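Long-range contact in putative cell surface protein, similar to internalin proteins (Listeria monocytogenes EGD-e, PDB 5KZS), which is an internalin-like leucine-rich repeat protein that probably binds host afadin and helps the bacterium cross the basement membrane: residues L220-H226 and I238-S244. Sequence-based numbering, arbitrary orientation.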
ATOM      1  N   LEU A 220       6.428  -6.047  -8.804  1.00 77.51           N
ATOM      2  CA  LEU A 220       5.670  -4.816  -8.888  1.00 77.32           C
ATOM      3  C   LEU A 220       4.217  -5.200  -8.987  1.00 75.44           C
ATOM      4  O   LEU A 220       3.720  -5.552 -10.061  1.00 78.27           O
ATOM      5  CB  LEU A 220       6.104  -3.998 -10.108  1.00 79.87           C
ATOM      6  CG  LEU A 220       5.349  -2.692 -10.428  1.00 81.63           C
ATOM      7  CD1 LEU A 220       5.203  -1.772  -9.224  1.00 82.09           C
ATOM      8  CD2 LEU A 220       6.059  -1.937 -11.536  1.00 83.12           C
ATOM      9  N   ASN A 221       3.526  -5.151  -7.866  1.00 73.18           N
ATOM     10  CA  ASN A 221       2.141  -5.565  -7.855  1.00 73.84           C
ATOM     11  C   ASN A 221       1.263  -4.431  -8.371  1.00 73.97           C
ATOM     12  O   ASN A 221       1.149  -3.391  -7.719  1.00 74.65           O
ATOM     13  CB  ASN A 221       1.723  -5.976  -6.452  1.00 74.53           C
ATOM     14  CG  ASN A 221       0.390  -6.694  -6.426  1.00 75.85           C
ATOM     15  OD1 ASN A 221      -0.442  -6.520  -7.324  1.00 77.07           O
ATOM     16  ND2 ASN A 221       0.177  -7.515  -5.396  1.00 75.52           N
ATOM     17  N   LEU A 222       0.650  -4.643  -9.538  1.00 72.39           N
ATOM     18  CA  LEU A 222      -0.274  -3.674 -10.110  1.00 72.32           C
ATOM     19  C   LEU A 222      -1.726  -4.139 -10.178  1.00 72.09           C
ATOM     20  O   LEU A 222      -2.544  -3.469 -10.799  1.00 72.91           O
ATOM     21  CB  LEU A 222       0.213  -3.285 -11.500  1.00 74.47           C
ATOM     22  CG  LEU A 222       1.637  -2.731 -11.564  1.00 75.62           C
ATOM     23  CD1 LEU A 222       1.995  -2.369 -12.991  1.00 76.53           C
ATOM     24  CD2 LEU A 222       1.796  -1.512 -10.672  1.00 76.52           C
ATOM     25  N   ASP A 223      -2.052  -5.255  -9.521  1.00 71.82           N
ATOM     26  CA  ASP A 223      -3.413  -5.807  -9.493  1.00 72.36           C
ATOM     27  C   ASP A 223      -4.456  -4.743  -9.132  1.00 71.99           C
ATOM     28  O   ASP A 223      -4.181  -3.866  -8.362  1.00 72.93           O
ATOM     29  CB  ASP A 223      -3.475  -6.966  -8.480  1.00 74.26           C
ATOM     30  CG  ASP A 223      -4.530  -8.031  -8.823  1.00 76.59           C
ATOM     31  OD1 ASP A 223      -4.705  -8.360 -10.020  1.00 79.67           O
ATOM     32  OD2 ASP A 223      -5.165  -8.571  -7.883  1.00 76.92           O
ATOM     33  N   TYR A 224      -5.642  -4.811  -9.719  1.00 74.34           N
ATOM     34  CA  TYR A 224      -6.738  -3.868  -9.446  1.00 75.52           C
ATOM     35  C   TYR A 224      -6.391  -2.383  -9.639  1.00 76.44           C
ATOM     36  O   TYR A 224      -6.622  -1.545  -8.765  1.00 80.19           O
ATOM     37  CB  TYR A 224      -7.302  -4.118  -8.051  1.00 76.36           C
ATOM     38  CG  TYR A 224      -8.134  -5.360  -7.925  1.00 76.82           C
ATOM     39  CD1 TYR A 224      -9.416  -5.404  -8.466  1.00 78.30           C
ATOM     40  CD2 TYR A 224      -7.668  -6.475  -7.227  1.00 77.10           C
ATOM     41  CE1 TYR A 224     -10.210  -6.531  -8.338  1.00 79.63           C
ATOM     42  CE2 TYR A 224      -8.457  -7.611  -7.086  1.00 77.95           C
ATOM     43  CZ  TYR A 224      -9.728  -7.634  -7.645  1.00 79.67           C
ATOM     44  OH  TYR A 224     -10.533  -8.746  -7.534  1.00 81.66           O
ATOM     45  N   ASN A 225      -5.816  -2.080 -10.792  1.00 76.08           N
ATOM     46  CA  ASN A 225      -5.576  -0.714 -11.260  1.00 76.35           C
ATOM     47  C   ASN A 225      -6.238  -0.567 -12.656  1.00 77.86           C
ATOM     48  O   ASN A 225      -6.946  -1.483 -13.116  1.00 75.96           O
ATOM     49  CB  ASN A 225      -4.062  -0.448 -11.286  1.00 75.55           C
ATOM     50  CG  ASN A 225      -3.510  -0.055  -9.915  1.00 76.64           C
ATOM     51  OD1 ASN A 225      -3.704   1.073  -9.459  1.00 74.55           O
ATOM     52  ND2 ASN A 225      -2.815  -0.982  -9.261  1.00 76.84           N
ATOM     53  N   HIS A 226      -6.023   0.562 -13.331  1.00 77.81           N
ATOM     54  CA  HIS A 226      -6.721   0.832 -14.580  1.00 79.73           C
ATOM     55  C   HIS A 226      -5.791   1.149 -15.748  1.00 80.37           C
ATOM     56  O   HIS A 226      -6.075   2.047 -16.541  1.00 80.25           O
ATOM     57  CB  HIS A 226      -7.716   1.977 -14.354  1.00 81.87           C
ATOM     58  CG  HIS A 226      -8.501   1.856 -13.082  1.00 81.74           C
ATOM     59  ND1 HIS A 226      -9.630   1.072 -12.966  1.00 83.03           N
ATOM     60  CD2 HIS A 226      -8.318   2.425 -11.871  1.00 81.39           C
ATOM     61  CE1 HIS A 226     -10.103   1.159 -11.737  1.00 82.26           C
ATOM     62  NE2 HIS A 226      -9.325   1.975 -11.053  1.00 81.54           N
ATOM     63  N   ILE A 238       6.248  -7.511 -13.209  1.00 77.32           N
ATOM     64  CA  ILE A 238       4.837  -7.195 -12.979  1.00 76.04           C
ATOM     65  C   ILE A 238       4.021  -8.436 -12.643  1.00 76.80           C
ATOM     66  O   ILE A 238       4.301  -9.528 -13.140  1.00 79.01           O
ATOM     67  CB  ILE A 238       4.211  -6.417 -14.143  1.00 75.16           C
ATOM     68  CG1 ILE A 238       4.825  -5.016 -14.190  1.00 76.13           C
ATOM     69  CG2 ILE A 238       2.696  -6.292 -13.978  1.00 74.30           C
ATOM     70  CD1 ILE A 238       4.600  -4.256 -15.478  1.00 77.07           C
ATOM     71  N   PHE A 239       3.043  -8.243 -11.755  1.00 75.73           N
ATOM     72  CA  PHE A 239       1.956  -9.186 -11.514  1.00 75.53           C
ATOM     73  C   PHE A 239       0.639  -8.445 -11.696  1.00 75.58           C
ATOM     74  O   PHE A 239       0.377  -7.454 -11.024  1.00 76.16           O
ATOM     75  CB  PHE A 239       2.042  -9.754 -10.092  1.00 75.85           C
ATOM     76  CG  PHE A 239       0.782 -10.454  -9.623  1.00 75.60           C
ATOM     77  CD1 PHE A 239      -0.253  -9.734  -9.002  1.00 74.88           C
ATOM     78  CD2 PHE A 239       0.636 -11.835  -9.773  1.00 74.48           C
ATOM     79  CE1 PHE A 239      -1.407 -10.376  -8.568  1.00 74.25           C
ATOM     80  CE2 PHE A 239      -0.516 -12.474  -9.338  1.00 74.21           C
ATOM     81  CZ  PHE A 239      -1.536 -11.748  -8.733  1.00 74.05           C
ATOM     82  N   ILE A 240      -0.184  -8.925 -12.614  1.00 76.74           N
ATOM     83  CA  ILE A 240      -1.564  -8.473 -12.731  1.00 77.64           C
ATOM     84  C   ILE A 240      -2.382  -9.711 -13.019  1.00 76.74           C
ATOM     85  O   ILE A 240      -1.968 -10.556 -13.816  1.00 76.30           O
ATOM     86  CB  ILE A 240      -1.758  -7.452 -13.884  1.00 79.79           C
ATOM     87  CG1 ILE A 240      -1.043  -6.140 -13.549  1.00 78.91           C
ATOM     88  CG2 ILE A 240      -3.248  -7.210 -14.183  1.00 80.19           C
ATOM     89  CD1 ILE A 240      -0.957  -5.170 -14.697  1.00 79.78           C
ATOM     90  N   GLU A 241      -3.504  -9.819 -12.323  1.00 75.82           N
ATOM     91  CA  GLU A 241      -4.573 -10.733 -12.696  1.00 78.84           C
ATOM     92  C   GLU A 241      -5.873 -10.008 -12.980  1.00 78.09           C
ATOM     93  O   GLU A 241      -6.638 -10.436 -13.840  1.00 79.89           O
ATOM     94  CB  GLU A 241      -4.777 -11.798 -11.620  1.00 80.97           C
ATOM     95  CG  GLU A 241      -3.595 -12.760 -11.556  1.00 84.16           C
ATOM     96  CD  GLU A 241      -3.848 -14.027 -10.743  1.00 84.77           C
ATOM     97  OE1 GLU A 241      -4.376 -13.946  -9.608  1.00 81.80           O
ATOM     98  OE2 GLU A 241      -3.480 -15.106 -11.253  1.00 88.63           O
ATOM     99  N   ASN A 242      -6.134  -8.926 -12.260  1.00 73.88           N
ATOM    100  CA  ASN A 242      -7.325  -8.128 -12.482  1.00 74.02           C
ATOM    101  C   ASN A 242      -6.955  -6.690 -12.849  1.00 73.83           C
ATOM    102  O   ASN A 242      -5.944  -6.162 -12.384  1.00 74.17           O
ATOM    103  CB  ASN A 242      -8.187  -8.137 -11.237  1.00 75.58           C
ATOM    104  CG  ASN A 242      -8.312  -9.522 -10.631  1.00 76.58           C
ATOM    105  OD1 ASN A 242      -8.960 -10.398 -11.201  1.00 77.44           O
ATOM    106  ND2 ASN A 242      -7.681  -9.730  -9.483  1.00 75.46           N
ATOM    107  N   GLN A 243      -7.786  -6.071 -13.677  1.00 72.34           N
ATOM    108  CA  GLN A 243      -7.539  -4.721 -14.185  1.00 73.50           C
ATOM    109  C   GLN A 243      -8.837  -4.248 -14.838  1.00 72.77           C
ATOM    110  O   GLN A 243      -9.536  -5.039 -15.468  1.00 72.73           O
ATOM    111  CB  GLN A 243      -6.369  -4.727 -15.183  1.00 71.87           C
ATOM    112  CG  GLN A 243      -5.581  -3.424 -15.265  1.00 73.48           C
ATOM    113  CD  GLN A 243      -4.562  -3.165 -14.140  1.00 74.26           C
ATOM    114  OE1 GLN A 243      -3.988  -2.069 -14.064  1.00 72.48           O
ATOM    115  NE2 GLN A 243      -4.306  -4.163 -13.298  1.00 73.88           N
ATOM    116  N   SER A 244      -9.196  -2.990 -14.643  1.00 73.67           N
ATOM    117  CA  SER A 244     -10.451  -2.473 -15.189  1.00 75.82           C
ATOM    118  C   SER A 244     -10.156  -1.122 -15.773  1.00 80.26           C
ATOM    119  O   SER A 244      -9.562  -0.289 -15.087  1.00 82.38           O
ATOM    120  CB  SER A 244     -11.550  -2.363 -14.123  1.00 77.00           C
ATOM    121  OG  SER A 244     -11.346  -1.292 -13.208  1.00 77.05           O
TER
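Tyr-224 lays one face of its ring over the side chain of Asn-242, whose CB sits 3.9 Å from the centroid of that ring in a CH-pi contact; Phe-201 of the preceding repeat also stacks with the tyrosine. The two segments begin as neighbouring parallel strands, Phe-239 N donating to Leu-220 O (3.3 Å) and Leu-222 N to Phe-239 O (3.2 Å). On the inner side Leu-222 CB packs 3.7 Å from Ile-240 CG1, and Leu-222 CD1 lies 4.1 Å from Ile-238 CG1. Beyond the strands the backbones turn, and side chains join the backbone in bonding the two segments. Asp-223 OD1 accepts from Glu-241 N (3.0 Å) and Asn-242 N (2.7 Å), so a single carboxylate oxygen gathers the bend of the second segment, while Asn-242 OD1 is held by the backbone of Glu-329 and Gly-330 in the C-terminal domain. Asn-242 O in turn receives Tyr-224 N at 3.0 Å. Inside the turn, Leu-222 O is shared by Asn-225 ND2 (2.9 Å) and Gln-243 NE2 (3.1 Å), and Asn-225 also bonds back to Leu-199 and Leu-204 of the preceding coil. Farther along, Ser-244 N donates to Asn-225 O (3.1 Å), and His-226 ND1 makes a short 2.5 Å bond to Ser-244 O. Thus the 238-239 strand closes the repeat sheet, and the same segment leads directly into strand 243-252 of the following domain. Asn-225 is the buried asparagine of the LxLxxN motif; in the last coil Gln-243 takes the equivalent place, OE1 receiving Leu-227 N, a variant rung marking the C-terminal end of the leucine-rich repeat solenoid.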